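Local coordinates for protein oxidoreductase, Gfo/Idh/MocA family (PDB 3DTY) that is probably an NAD(P)-dependent oxidoreductase of the Gfo/Idh/MocA family, pairing a Rossmann-type nucleotide-binding domain with a C-terminal alpha/beta domain, at residues A[376-379]-A[380-384]. Numbering follows the deposited sequence.
Sequences RCVL and SADND
With CG anti to the carbonyl carbon and beside the backbone N (chi1 -75°), and the amide turned by chi2 -73°, Asn383 reaches back one turn to Leu379. Its ND2 donates to Leu379 O at 2.9 Å, that oxygen lying close to the plane of the Asn383 amide. The backbone N of Asn383 adds only a weak bond to Leu379 O, 3.2 Å long and bent to 120°; it bonds Ser380 O better, at 2.9 Å, so Leu379 O is gripped mainly by the side-chain amide. Leu379 passes obliquely by this amide, its CD1 3.8 Å from Asn383 ND2; OD1 of the same amide bonds His396 in the C-terminal run of histidines, probably a purification tag. One residue earlier, Asp382 lies alongside Val378, with OD2 3.3 Å from Val378 CG1, and its OD1 forms a salt bridge with Arg231. Upstream the backbone is still regular: Ser380 N, Ala381 N and Asp382 N bond the oxygens of Arg376, Cys377 and Val378. Buried Ser380 sends OG to Cys229 N and Ile386 O, tying the turn to strand 224-232 and the chain beyond. This is the C-terminal turn of helix 364-382, packed against the mixed sheet of the C-terminal alpha/beta domain.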
ATOM      1  N   ARG A 376      17.142 -13.142  29.471  1.00  7.54           N
ATOM      2  CA  ARG A 376      18.458 -12.853  28.905  1.00  8.69           C
ATOM      3  C   ARG A 376      18.534 -11.396  28.425  1.00  9.53           C
ATOM      4  O   ARG A 376      19.536 -10.726  28.647  1.00  9.75           O
ATOM      5  CB  ARG A 376      18.778 -13.803  27.737  1.00  9.10           C
ATOM      6  CG  ARG A 376      18.568 -15.289  28.059  1.00 12.34           C
ATOM      7  CD  ARG A 376      19.240 -15.693  29.370  1.00 12.17           C
ATOM      8  NE  ARG A 376      20.695 -15.754  29.263  1.00 12.64           N
ATOM      9  CZ  ARG A 376      21.515 -15.904  30.299  1.00 10.25           C
ATOM     10  NH1 ARG A 376      21.023 -16.001  31.528  1.00  8.06           N
ATOM     11  NH2 ARG A 376      22.826 -15.970  30.105  1.00 10.67           N
ATOM     12  N   CYS A 377      17.487 -10.909  27.759  1.00  9.26           N
ATOM     13  CA  CYS A 377      17.481  -9.522  27.296  1.00  9.73           C
ATOM     14  C   CYS A 377      17.610  -8.571  28.482  1.00 10.05           C
ATOM     15  O   CYS A 377      18.366  -7.596  28.428  1.00 10.57           O
ATOM     16  CB  CYS A 377      16.195  -9.204  26.531  1.00 10.30           C
ATOM     17  SG  CYS A 377      16.118  -9.917  24.878  1.00 13.04           S
ATOM     18  N   VAL A 378      16.876  -8.855  29.556  1.00  9.20           N
ATOM     19  CA  VAL A 378      16.933  -8.008  30.744  1.00 10.46           C
ATOM     20  C   VAL A 378      18.340  -8.004  31.343  1.00  9.81           C
ATOM     21  O   VAL A 378      18.848  -6.955  31.752  1.00  9.66           O
ATOM     22  CB  VAL A 378      15.926  -8.469  31.823  1.00 12.45           C
ATOM     23  CG1 VAL A 378      16.132  -7.661  33.100  1.00 12.36           C
ATOM     24  CG2 VAL A 378      14.489  -8.281  31.315  1.00 11.71           C
ATOM     25  N   LEU A 379      18.967  -9.178  31.386  1.00  9.68           N
ATOM     26  CA  LEU A 379      20.316  -9.303  31.923  1.00  7.65           C
ATOM     27  C   LEU A 379      21.276  -8.490  31.062  1.00  7.94           C
ATOM     28  O   LEU A 379      22.141  -7.780  31.577  1.00  8.73           O
ATOM     29  CB  LEU A 379      20.758 -10.773  31.935  1.00  7.53           C
ATOM     30  CG  LEU A 379      22.135 -11.027  32.559  1.00  8.44           C
ATOM     31  CD1 LEU A 379      22.084 -10.731  34.048  1.00  6.10           C
ATOM     32  CD2 LEU A 379      22.566 -12.466  32.310  1.00  7.42           C
ATOM     33  N   SER A 380      21.127  -8.592  29.743  1.00  7.11           N
ATOM     34  CA  SER A 380      22.003  -7.836  28.857  1.00  7.81           C
ATOM     35  C   SER A 380      21.775  -6.336  29.045  1.00  8.02           C
ATOM     36  O   SER A 380      22.725  -5.580  29.251  1.00  9.33           O
ATOM     37  CB  SER A 380      21.758  -8.207  27.396  1.00  6.28           C
ATOM     38  OG  SER A 380      22.594  -7.434  26.558  1.00  9.94           O
ATOM     39  N   ALA A 381      20.507  -5.929  28.990  1.00  8.23           N
ATOM     40  CA  ALA A 381      20.111  -4.530  29.147  1.00  9.42           C
ATOM     41  C   ALA A 381      20.574  -3.920  30.465  1.00 10.59           C
ATOM     42  O   ALA A 381      21.035  -2.780  30.492  1.00 12.97           O
ATOM     43  CB  ALA A 381      18.594  -4.396  29.014  1.00  8.43           C
ATOM     44  N   ASP A 382      20.444  -4.666  31.560  1.00 11.88           N
ATOM     45  CA  ASP A 382      20.875  -4.169  32.865  1.00 11.36           C
ATOM     46  C   ASP A 382      22.397  -4.066  32.920  1.00 11.82           C
ATOM     47  O   ASP A 382      22.949  -3.418  33.801  1.00 13.32           O
ATOM     48  CB  ASP A 382      20.398  -5.090  34.003  1.00 12.84           C
ATOM     49  CG  ASP A 382      18.908  -4.957  34.298  1.00 13.63           C
ATOM     50  OD1 ASP A 382      18.313  -3.907  33.977  1.00 15.60           O
ATOM     51  OD2 ASP A 382      18.331  -5.906  34.876  1.00 16.18           O
ATOM     52  N   ASN A 383      23.080  -4.710  31.981  1.00 11.14           N
ATOM     53  CA  ASN A 383      24.536  -4.676  31.965  1.00 11.21           C
ATOM     54  C   ASN A 383      25.106  -3.984  30.738  1.00 10.98           C
ATOM     55  O   ASN A 383      26.072  -4.436  30.129  1.00 11.17           O
ATOM     56  CB  ASN A 383      25.079  -6.094  32.108  1.00  9.63           C
ATOM     57  CG  ASN A 383      24.945  -6.608  33.529  1.00 10.56           C
ATOM     58  OD1 ASN A 383      25.683  -6.178  34.420  1.00  9.45           O
ATOM     59  ND2 ASN A 383      23.983  -7.505  33.757  1.00  5.45           N
ATOM     60  N   ASP A 384      24.472  -2.864  30.409  1.00 13.14           N
ATOM     61  CA  ASP A 384      24.819  -1.996  29.296  1.00 10.23           C
ATOM     62  C   ASP A 384      24.968  -2.657  27.934  1.00 10.71           C
ATOM     63  O   ASP A 384      25.870  -2.319  27.168  1.00  8.15           O
ATOM     64  CB  ASP A 384      26.077  -1.191  29.631  1.00 12.69           C
ATOM     65  CG  ASP A 384      26.181   0.088  28.810  1.00 14.52           C
ATOM     66  OD1 ASP A 384      25.132   0.572  28.328  1.00 13.92           O
ATOM     67  OD2 ASP A 384      27.302   0.615  28.657  1.00 14.22           O
TER